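Long-range contacts in ADP-dependent (S)-NAD(P)H-hydrate dehydratase (Enterococcus faecalis, PDB 2R3B), which probably catalyses the ADP-dependent dehydration of the S-form of hydrated NAD(P)H, restoring NAD(P)H from its damaged form: residues B[75-80]-B[92-97]; B[59-64]-B[85-90]; B[46-51]-B[106-111]. All blocks are in the same frame, centred on the assembly; numbering follows the deposited sequence.

Interaction 1 of 3, residues B[75-80]-B[92-97]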
loop_
_atom_site.group_PDB
_atom_site.type_symbol
_atom_site.label_atom_id
_atom_site.label_comp_id
_atom_site.label_asym_id
_atom_site.label_seq_id
_atom_site.Cartn_x
_atom_site.Cartn_y
_atom_site.Cartn_z
ATOM N N THR B 75 6.630 -2.418 -18.769
ATOM C CA THR B 75 5.885 -1.159 -18.685
ATOM C C THR B 75 6.813 -0.102 -18.099
ATOM O O THR B 75 7.378 -0.300 -17.017
ATOM C CB THR B 75 4.596 -1.284 -17.813
ATOM O OG1 THR B 75 3.693 -2.222 -18.426
ATOM C CG2 THR B 75 3.844 0.046 -17.664
ATOM N N THR B 76 6.936 1.014 -18.823
ATOM C CA THR B 76 7.671 2.192 -18.336
ATOM C C THR B 76 6.720 3.361 -18.260
ATOM O O THR B 76 5.896 3.549 -19.180
ATOM C CB THR B 76 8.850 2.544 -19.259
ATOM O OG1 THR B 76 9.646 1.383 -19.443
ATOM C CG2 THR B 76 9.730 3.648 -18.653
ATOM N N VAL B 77 6.844 4.159 -17.200
ATOM C CA VAL B 77 5.973 5.301 -17.006
ATOM C C VAL B 77 6.803 6.572 -17.021
ATOM O O VAL B 77 7.721 6.727 -16.214
ATOM C CB VAL B 77 5.150 5.195 -15.713
ATOM C CG1 VAL B 77 4.073 6.310 -15.631
ATOM C CG2 VAL B 77 4.448 3.798 -15.619
ATOM N N ILE B 78 6.458 7.484 -17.930
ATOM C CA ILE B 78 6.997 8.856 -17.915
ATOM C C ILE B 78 5.961 9.749 -17.240
ATOM O O ILE B 78 4.859 9.932 -17.751
ATOM C CB ILE B 78 7.277 9.394 -19.339
ATOM C CG1 ILE B 78 8.267 8.506 -20.095
ATOM C CG2 ILE B 78 7.737 10.890 -19.293
ATOM C CD1 ILE B 78 8.294 8.827 -21.613
ATOM N N THR B 79 6.292 10.220 -16.058
ATOM C CA THR B 79 5.367 10.924 -15.198
ATOM C C THR B 79 6.156 11.830 -14.288
ATOM O O THR B 79 7.349 11.676 -14.147
ATOM C CB THR B 79 4.503 9.954 -14.362
ATOM O OG1 THR B 79 3.521 10.716 -13.654
ATOM C CG2 THR B 79 5.319 9.161 -13.332
ATOM N N ASP B 80 5.516 12.820 -13.688
ATOM C CA ASP B 80 6.273 13.676 -12.762
ATOM C C ASP B 80 6.935 12.840 -11.673
ATOM O O ASP B 80 6.346 11.917 -11.100
ATOM C CB ASP B 80 5.382 14.739 -12.144
ATOM C CG ASP B 80 6.161 15.888 -11.570
ATOM O OD1 ASP B 80 6.725 15.742 -10.461
ATOM O OD2 ASP B 80 6.182 16.963 -12.226
ATOM N N PRO B 92 5.199 -2.125 -8.340
ATOM C CA PRO B 92 6.653 -2.190 -8.475
ATOM C C PRO B 92 7.174 -2.780 -9.789
ATOM O O PRO B 92 8.357 -2.637 -10.078
ATOM C CB PRO B 92 7.068 -3.024 -7.270
ATOM C CG PRO B 92 5.939 -3.921 -7.080
ATOM C CD PRO B 92 4.728 -3.076 -7.324
ATOM N N GLU B 93 6.298 -3.379 -10.608
ATOM C CA GLU B 93 6.675 -3.912 -11.887
ATOM C C GLU B 93 7.079 -2.803 -12.891
ATOM O O GLU B 93 7.802 -3.061 -13.828
ATOM C CB GLU B 93 5.516 -4.694 -12.482
ATOM C CG GLU B 93 5.131 -5.914 -11.670
ATOM C CD GLU B 93 4.163 -5.657 -10.567
ATOM O OE1 GLU B 93 3.731 -4.482 -10.358
ATOM O OE2 GLU B 93 3.863 -6.671 -9.873
ATOM N N ALA B 94 6.576 -1.594 -12.693
ATOM C CA ALA B 94 6.741 -0.504 -13.643
ATOM C C ALA B 94 8.084 0.163 -13.478
ATOM O O ALA B 94 8.530 0.411 -12.336
ATOM C CB ALA B 94 5.672 0.568 -13.413
HETATM N N MSE B 95 8.692 0.533 -14.594
HETATM C CA MSE B 95 9.891 1.372 -14.566
HETATM C C MSE B 95 9.450 2.857 -14.679
HETATM O O MSE B 95 8.332 3.151 -15.173
HETATM C CB MSE B 95 10.853 0.880 -15.647
HETATM C CG MSE B 95 11.224 -0.655 -15.446
HETATM SE SE MSE B 95 12.164 -1.195 -16.992
HETATM C CE MSE B 95 10.563 -1.653 -18.076
ATOM N N VAL B 96 10.258 3.783 -14.162
ATOM C CA VAL B 96 9.822 5.187 -14.041
ATOM C C VAL B 96 10.855 6.162 -14.591
ATOM O O VAL B 96 12.055 6.056 -14.315
ATOM C CB VAL B 96 9.434 5.593 -12.614
ATOM C CG1 VAL B 96 8.167 4.844 -12.145
ATOM C CG2 VAL B 96 10.591 5.396 -11.612
ATOM N N VAL B 97 10.355 7.140 -15.333
ATOM C CA VAL B 97 11.174 8.188 -15.918
ATOM C C VAL B 97 10.454 9.503 -15.649
ATOM O O VAL B 97 9.232 9.590 -15.809
ATOM C CB VAL B 97 11.365 7.958 -17.424
ATOM C CG1 VAL B 97 12.175 9.123 -18.090
ATOM C CG2 VAL B 97 12.058 6.561 -17.656
HETATM O O HOH W 1 7.521 -3.886 -16.351
#
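T76 and M95, V77 and V96, and I78 and V97 pair as neighbours in a parallel ladder. The two strands belong to one beta-alpha-beta unit of the ribokinase-like fold, with helix 84-90 between them. Strand 95-97 is the outermost strand at its end of the chain's sheet.

The ladder is the tight part. V77 uses both of its backbone polar groups on the neighbouring strand. Its N-H gives to M95 O at 2.7 Å, and its O accepts from V97 N at 2.8 Å. M95 N gives to T75 O at 2.9 Å. At the far end T79 N meets V97 O at 3.0 Å, with a C=O...N angle of 172°. I78 CA makes a CA-H...O contact with V97 O.

Apolar groups fill in beside the bonds. V77 CG1 is anti to the backbone N (chi1 -171°). This puts CG2 beside that N, where it meets A94 CB at 4.1 Å. T64 and L87 of two helices pack on this spot. On the other face I78 and V97 lie side by side, with L105 against both. M95, a selenomethionine here, is partly exposed but packed. Its chain bends at chi3 (-86°) and brings CE to 3.5 Å from T76 OG1, and the side chain rests on Y56 of a neighbouring subunit.

The looser part is at the start of 92-97. E93 is partly exposed, and its side chain leads away from strand 74-78. One step before the ladder, a water links the strands: it accepts from T75 N and donates to E93 O, 2.7 Å away.

Interaction 2 of 3, residues B[59-64]-B[85-90]; sequences AIIMST and GPLHAR
I61 carries the contact by lying against L87, P86 and R90 at once. Its CG1 is 3.9 Å from L87 CB, and the two side chains overlap while running opposite ways. CD1 continues to P86 CB at 4.0 Å. The other branch turns elsewhere. With CG1 at -68°, CG2 falls anti to the backbone N and meets R90 CD at 3.7 Å, nearly perpendicular to that arginine chain. One turn on, T64 OG1 lies 4.0 Å from L87 CD1. L87 has two modelled conformers, and this contact refers to one of them.

The axes of the two short helical segments pass 9.9 Å apart at 26°, close to parallel. Both helices pack on the same face of the sheet, as successive connections in the beta-alpha-beta series of this ribokinase-like fold. V77 of strand 74-78 touches both T64 and L87 from the sheet.

Further bonds orient T64 and R90. T64 OG1 donates to I60 O at 2.7 Å, while T64 N reaches the same oxygen from the opposite face of its plane. R90 NE gives to a water that donates weakly to I61 O. The guanidinium is held further out by a salt bridge from NH2 to E65 and a hydrogen bond from NH1 to A89 O of a neighbouring subunit. Nearby, S63 OG bonds to D235 O; D235 and A59 are predicted to bind the hydrated NADPH.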
loop_
_atom_site.group_PDB
_atom_site.type_symbol
_atom_site.label_atom_id
_atom_site.label_comp_id
_atom_site.label_asym_id
_atom_site.label_seq_id
_atom_site.Cartn_x
_atom_site.Cartn_y
_atom_site.Cartn_z
ATOM N N ALA B 59 -4.062 9.316 -11.952
ATOM C CA ALA B 59 -4.562 8.840 -13.260
ATOM C C ALA B 59 -3.575 7.883 -13.903
ATOM O O ALA B 59 -3.956 6.819 -14.389
ATOM C CB ALA B 59 -4.840 10.018 -14.216
ATOM N N ILE B 60 -2.306 8.279 -13.967
ATOM C CA ILE B 60 -1.307 7.443 -14.618
ATOM C C ILE B 60 -0.995 6.198 -13.807
ATOM O O ILE B 60 -0.672 5.136 -14.378
ATOM C CB ILE B 60 -0.031 8.242 -15.010
ATOM C CG1 ILE B 60 0.669 7.555 -16.179
ATOM C CG2 ILE B 60 0.891 8.434 -13.833
ATOM C CD1 ILE B 60 -0.091 7.587 -17.481
ATOM N N ILE B 61 -1.130 6.299 -12.496
ATOM C CA ILE B 61 -0.934 5.143 -11.627
ATOM C C ILE B 61 -2.002 4.101 -11.934
ATOM O O ILE B 61 -1.732 2.885 -12.002
ATOM C CB ILE B 61 -0.929 5.588 -10.141
ATOM C CG1 ILE B 61 0.339 6.423 -9.884
ATOM C CG2 ILE B 61 -0.971 4.376 -9.191
ATOM C CD1 ILE B 61 0.403 7.096 -8.459
HETATM N N MSE B 62 -3.224 4.570 -12.159
HETATM C CA MSE B 62 -4.312 3.644 -12.503
HETATM C C MSE B 62 -4.146 3.008 -13.897
HETATM O O MSE B 62 -4.354 1.799 -14.064
HETATM C CB MSE B 62 -5.673 4.359 -12.322
HETATM C CG MSE B 62 -5.979 4.605 -10.853
HETATM SE SE MSE B 62 -7.723 5.233 -10.499
HETATM C CE MSE B 62 -7.503 7.030 -11.069
ATOM N N SER B 63 -3.705 3.789 -14.886
ATOM C CA SER B 63 -3.350 3.208 -16.161
ATOM C C SER B 63 -2.246 2.180 -16.067
ATOM O O SER B 63 -2.270 1.167 -16.778
ATOM C CB SER B 63 -2.885 4.291 -17.129
ATOM O OG SER B 63 -3.897 5.227 -17.360
ATOM N N THR B 64 -1.246 2.468 -15.234
ATOM C CA THR B 64 -0.115 1.543 -15.039
ATOM C C THR B 64 -0.583 0.221 -14.475
ATOM O O THR B 64 -0.199 -0.826 -14.978
ATOM C CB THR B 64 0.936 2.205 -14.138
ATOM O OG1 THR B 64 1.343 3.435 -14.768
ATOM C CG2 THR B 64 2.145 1.266 -13.898
ATOM N N GLY B 85 7.024 7.488 -6.258
ATOM C CA GLY B 85 6.887 6.779 -4.964
ATOM C C GLY B 85 5.554 6.042 -4.876
ATOM O O GLY B 85 5.524 4.827 -4.721
ATOM N N PRO B 86 4.433 6.771 -4.939
ATOM C CA PRO B 86 3.165 6.032 -4.823
ATOM C C PRO B 86 2.954 5.040 -5.951
ATOM O O PRO B 86 2.284 4.013 -5.767
ATOM C CB PRO B 86 2.098 7.144 -4.806
ATOM C CG PRO B 86 2.785 8.347 -5.239
ATOM C CD PRO B 86 4.218 8.225 -4.933
ATOM N N LEU B 87 3.502 5.342 -7.126
ATOM C CA LEU B 87 3.389 4.419 -8.248
ATOM C C LEU B 87 4.085 3.089 -7.914
ATOM O O LEU B 87 3.518 2.011 -8.114
ATOM C CB LEU B 87 3.956 5.048 -9.540
ATOM C CG LEU B 87 3.672 4.279 -10.859
ATOM C CD1 LEU B 87 3.581 5.255 -12.042
ATOM C CD2 LEU B 87 4.722 3.240 -11.141
ATOM N N HIS B 88 5.305 3.152 -7.405
ATOM C CA HIS B 88 6.006 1.944 -7.018
ATOM C C HIS B 88 5.437 1.254 -5.799
ATOM O O HIS B 88 5.588 0.035 -5.662
ATOM C CB HIS B 88 7.497 2.209 -6.798
ATOM C CG HIS B 88 8.310 2.198 -8.060
ATOM N ND1 HIS B 88 9.521 2.855 -8.163
ATOM C CD2 HIS B 88 8.110 1.577 -9.249
ATOM C CE1 HIS B 88 10.015 2.656 -9.378
ATOM N NE2 HIS B 88 9.178 1.881 -10.055
ATOM N N ALA B 89 4.827 1.997 -4.888
ATOM C CA ALA B 89 4.136 1.345 -3.745
ATOM C C ALA B 89 3.018 0.424 -4.273
ATOM O O ALA B 89 2.729 -0.594 -3.666
ATOM C CB ALA B 89 3.531 2.395 -2.800
ATOM N N ARG B 90 2.354 0.821 -5.348
ATOM C CA ARG B 90 1.242 0.041 -5.901
ATOM C C ARG B 90 1.649 -0.934 -7.014
ATOM O O ARG B 90 1.036 -2.003 -7.195
ATOM C CB ARG B 90 0.163 1.000 -6.428
ATOM C CG ARG B 90 -0.488 1.890 -5.365
ATOM C CD ARG B 90 -1.598 2.745 -5.935
ATOM N NE ARG B 90 -2.637 1.853 -6.445
ATOM C CZ ARG B 90 -3.583 1.271 -5.718
ATOM N NH1 ARG B 90 -3.724 1.553 -4.444
ATOM N NH2 ARG B 90 -4.411 0.411 -6.281
HETATM O O HOH W 2 -3.236 1.913 -9.442
#

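Interaction 3 of 3, residues B[46-51]-B[106-111]; sequences RVVLIG and TNVVEQ
V48, I50 and R46 rise from one face of strand 46-50 and meet V108, V109 and Q111 of the helix. The V109 CG2 methyl is the bump. It faces the gap between V48 CG1, at 4.4 Å, and I50 CD1, at 4.1 Å, so two strand residues form the hollow for one helix methyl. The I50 and V109 side chains are nearly perpendicular. V48 is the strand's own bump: its CG2 presses on V108 O at 3.4 Å, with V108 CG2 off to one side of that oxygen. The strand and helix segments pass 8.2 Å apart, at 132° between their N-to-C directions.

The edge of the contact is polar and flat. The R46 guanidinium and the Q111 amide are nearly parallel, with planes 17° apart. Q111 OE1 lies over the centre of the guanidinium, 3.1 Å above its plane. The angle is too poor for a hydrogen bond, so the attraction is probably electrostatic. The R46 chain bends at chi3 (60°) on its way there, and its CD lies near Q111 O. R46 was modelled in two conformers; this is one. Its NH2 gives to a water at 2.8 Å, which in turn donates to V108 O. The amide is steadied within the helix, where Q111 NE2 gives to N107 OD1 at 3.0 Å, from above that carbonyl's plane.

This is helix-on-sheet packing within the alpha/beta fold. Strand 46-50 runs between strands 74-78 and 114-117. I78 of the first touches V48, V108 and V109, and I115 of the second touches I50 and V109. Helix 125-137 lies alongside, with V134 on I50 and Q137 on V109, while helix 57-70 packs on V47 and L49.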
loop_
_atom_site.group_PDB
_atom_site.type_symbol
_atom_site.label_atom_id
_atom_site.label_comp_id
_atom_site.label_asym_id
_atom_site.label_seq_id
_atom_site.Cartn_x
_atom_site.Cartn_y
_atom_site.Cartn_z
ATOM N N ARG B 46 6.768 -3.810 -25.191
ATOM C CA ARG B 46 7.276 -2.743 -24.310
ATOM C C ARG B 46 6.302 -1.595 -24.415
ATOM O O ARG B 46 6.084 -1.046 -25.503
ATOM C CB ARG B 46 8.665 -2.258 -24.726
ATOM C CG ARG B 46 9.822 -3.237 -24.489
ATOM C CD ARG B 46 11.153 -2.689 -25.067
ATOM N NE ARG B 46 11.541 -1.414 -24.453
ATOM C CZ ARG B 46 12.362 -1.238 -23.415
ATOM N NH1 ARG B 46 12.956 -2.281 -22.820
ATOM N NH2 ARG B 46 12.601 0.012 -22.965
ATOM N N VAL B 47 5.708 -1.227 -23.297
ATOM C CA VAL B 47 4.718 -0.150 -23.308
ATOM C C VAL B 47 5.284 1.032 -22.577
ATOM O O VAL B 47 5.955 0.889 -21.551
ATOM C CB VAL B 47 3.374 -0.567 -22.644
ATOM C CG1 VAL B 47 2.405 0.586 -22.636
ATOM C CG2 VAL B 47 2.799 -1.784 -23.356
ATOM N N VAL B 48 5.036 2.225 -23.106
ATOM C CA VAL B 48 5.375 3.419 -22.391
ATOM C C VAL B 48 4.094 4.228 -22.140
ATOM O O VAL B 48 3.358 4.522 -23.085
ATOM C CB VAL B 48 6.420 4.282 -23.164
ATOM C CG1 VAL B 48 6.677 5.606 -22.393
ATOM C CG2 VAL B 48 7.739 3.529 -23.331
ATOM N N LEU B 49 3.831 4.540 -20.872
ATOM C CA LEU B 49 2.645 5.296 -20.460
ATOM C C LEU B 49 3.099 6.685 -20.053
ATOM O O LEU B 49 4.012 6.827 -19.221
ATOM C CB LEU B 49 1.981 4.590 -19.281
ATOM C CG LEU B 49 1.662 3.094 -19.409
ATOM C CD1 LEU B 49 1.015 2.593 -18.101
ATOM C CD2 LEU B 49 0.768 2.834 -20.619
ATOM N N ILE B 50 2.483 7.719 -20.595
ATOM C CA ILE B 50 2.922 9.086 -20.364
ATOM C C ILE B 50 1.793 9.955 -19.841
ATOM O O ILE B 50 0.761 10.070 -20.482
ATOM C CB ILE B 50 3.448 9.701 -21.691
ATOM C CG1 ILE B 50 4.453 8.747 -22.337
ATOM C CG2 ILE B 50 4.016 11.114 -21.423
ATOM C CD1 ILE B 50 5.008 9.208 -23.697
ATOM N N GLY B 51 1.960 10.515 -18.633
ATOM C CA GLY B 51 0.923 11.362 -18.037
ATOM C C GLY B 51 1.201 11.575 -16.578
ATOM O O GLY B 51 2.304 11.309 -16.102
ATOM N N THR B 106 13.228 10.118 -24.135
ATOM C CA THR B 106 13.351 9.879 -25.562
ATOM C C THR B 106 13.797 8.455 -25.875
ATOM O O THR B 106 13.300 7.832 -26.799
ATOM C CB THR B 106 14.311 10.941 -26.153
ATOM O OG1 THR B 106 13.737 12.248 -25.906
ATOM C CG2 THR B 106 14.583 10.705 -27.618
ATOM N N ASN B 107 14.691 7.913 -25.067
ATOM C CA ASN B 107 15.177 6.566 -25.232
ATOM C C ASN B 107 14.061 5.562 -25.053
ATOM O O ASN B 107 13.902 4.639 -25.867
ATOM C CB ASN B 107 16.281 6.312 -24.216
ATOM C CG ASN B 107 17.135 5.125 -24.528
ATOM O OD1 ASN B 107 16.849 4.296 -25.401
ATOM N ND2 ASN B 107 18.249 5.063 -23.827
ATOM N N VAL B 108 13.305 5.710 -23.973
ATOM C CA VAL B 108 12.230 4.765 -23.704
ATOM C C VAL B 108 11.116 4.864 -24.740
ATOM O O VAL B 108 10.539 3.851 -25.148
ATOM C CB VAL B 108 11.702 4.808 -22.234
ATOM C CG1 VAL B 108 12.862 4.632 -21.236
ATOM C CG2 VAL B 108 10.919 6.036 -21.926
ATOM N N VAL B 109 10.801 6.062 -25.193
ATOM C CA VAL B 109 9.811 6.184 -26.269
ATOM C C VAL B 109 10.303 5.537 -27.577
ATOM O O VAL B 109 9.538 4.867 -28.283
ATOM C CB VAL B 109 9.442 7.670 -26.503
ATOM C CG1 VAL B 109 8.688 7.819 -27.808
ATOM C CG2 VAL B 109 8.684 8.206 -25.296
ATOM N N GLU B 110 11.588 5.704 -27.883
ATOM C CA GLU B 110 12.187 5.125 -29.102
ATOM C C GLU B 110 12.095 3.591 -29.131
ATOM O O GLU B 110 11.877 3.000 -30.188
ATOM C CB GLU B 110 13.632 5.548 -29.212
ATOM C CG GLU B 110 14.251 5.340 -30.570
ATOM C CD GLU B 110 14.738 3.919 -30.828
ATOM O OE1 GLU B 110 15.033 3.153 -29.853
ATOM O OE2 GLU B 110 14.871 3.559 -32.040
ATOM N N GLN B 111 12.233 2.968 -27.966
ATOM C CA GLN B 111 12.145 1.512 -27.823
ATOM C C GLN B 111 10.726 0.931 -27.690
ATOM O O GLN B 111 10.539 -0.292 -27.732
ATOM C CB GLN B 111 12.870 1.099 -26.569
ATOM C CG GLN B 111 14.340 1.330 -26.631
ATOM C CD GLN B 111 14.992 0.785 -25.388
ATOM O OE1 GLN B 111 14.898 -0.420 -25.097
ATOM N NE2 GLN B 111 15.638 1.660 -24.624
HETATM O O HOH W 3 10.337 1.264 -23.964
#

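How the interactions relate
Following the chain, strand 46-50 comes first. It leads into helix 57-70, then strand 74-78, helix 84-90, strand 95-97 and helix 102-111. Interaction 3 closes the widest loop, from 46-51 to 106-111, and the other two nest inside it. Interaction 2 starts at 59-64 and closes at 85-90. Interaction 1 opens at 75-80, before that closure, and ends at 92-97, so the two cross. Interactions 1 and 3 share a sheet: L49 exchanges backbone bonds with T76 and I78. H88 NE2 to A94 O joins interactions 1 and 2, and L49 packs on T64 between 2 and 3. Together they tie one end of the sheet to helices on both faces.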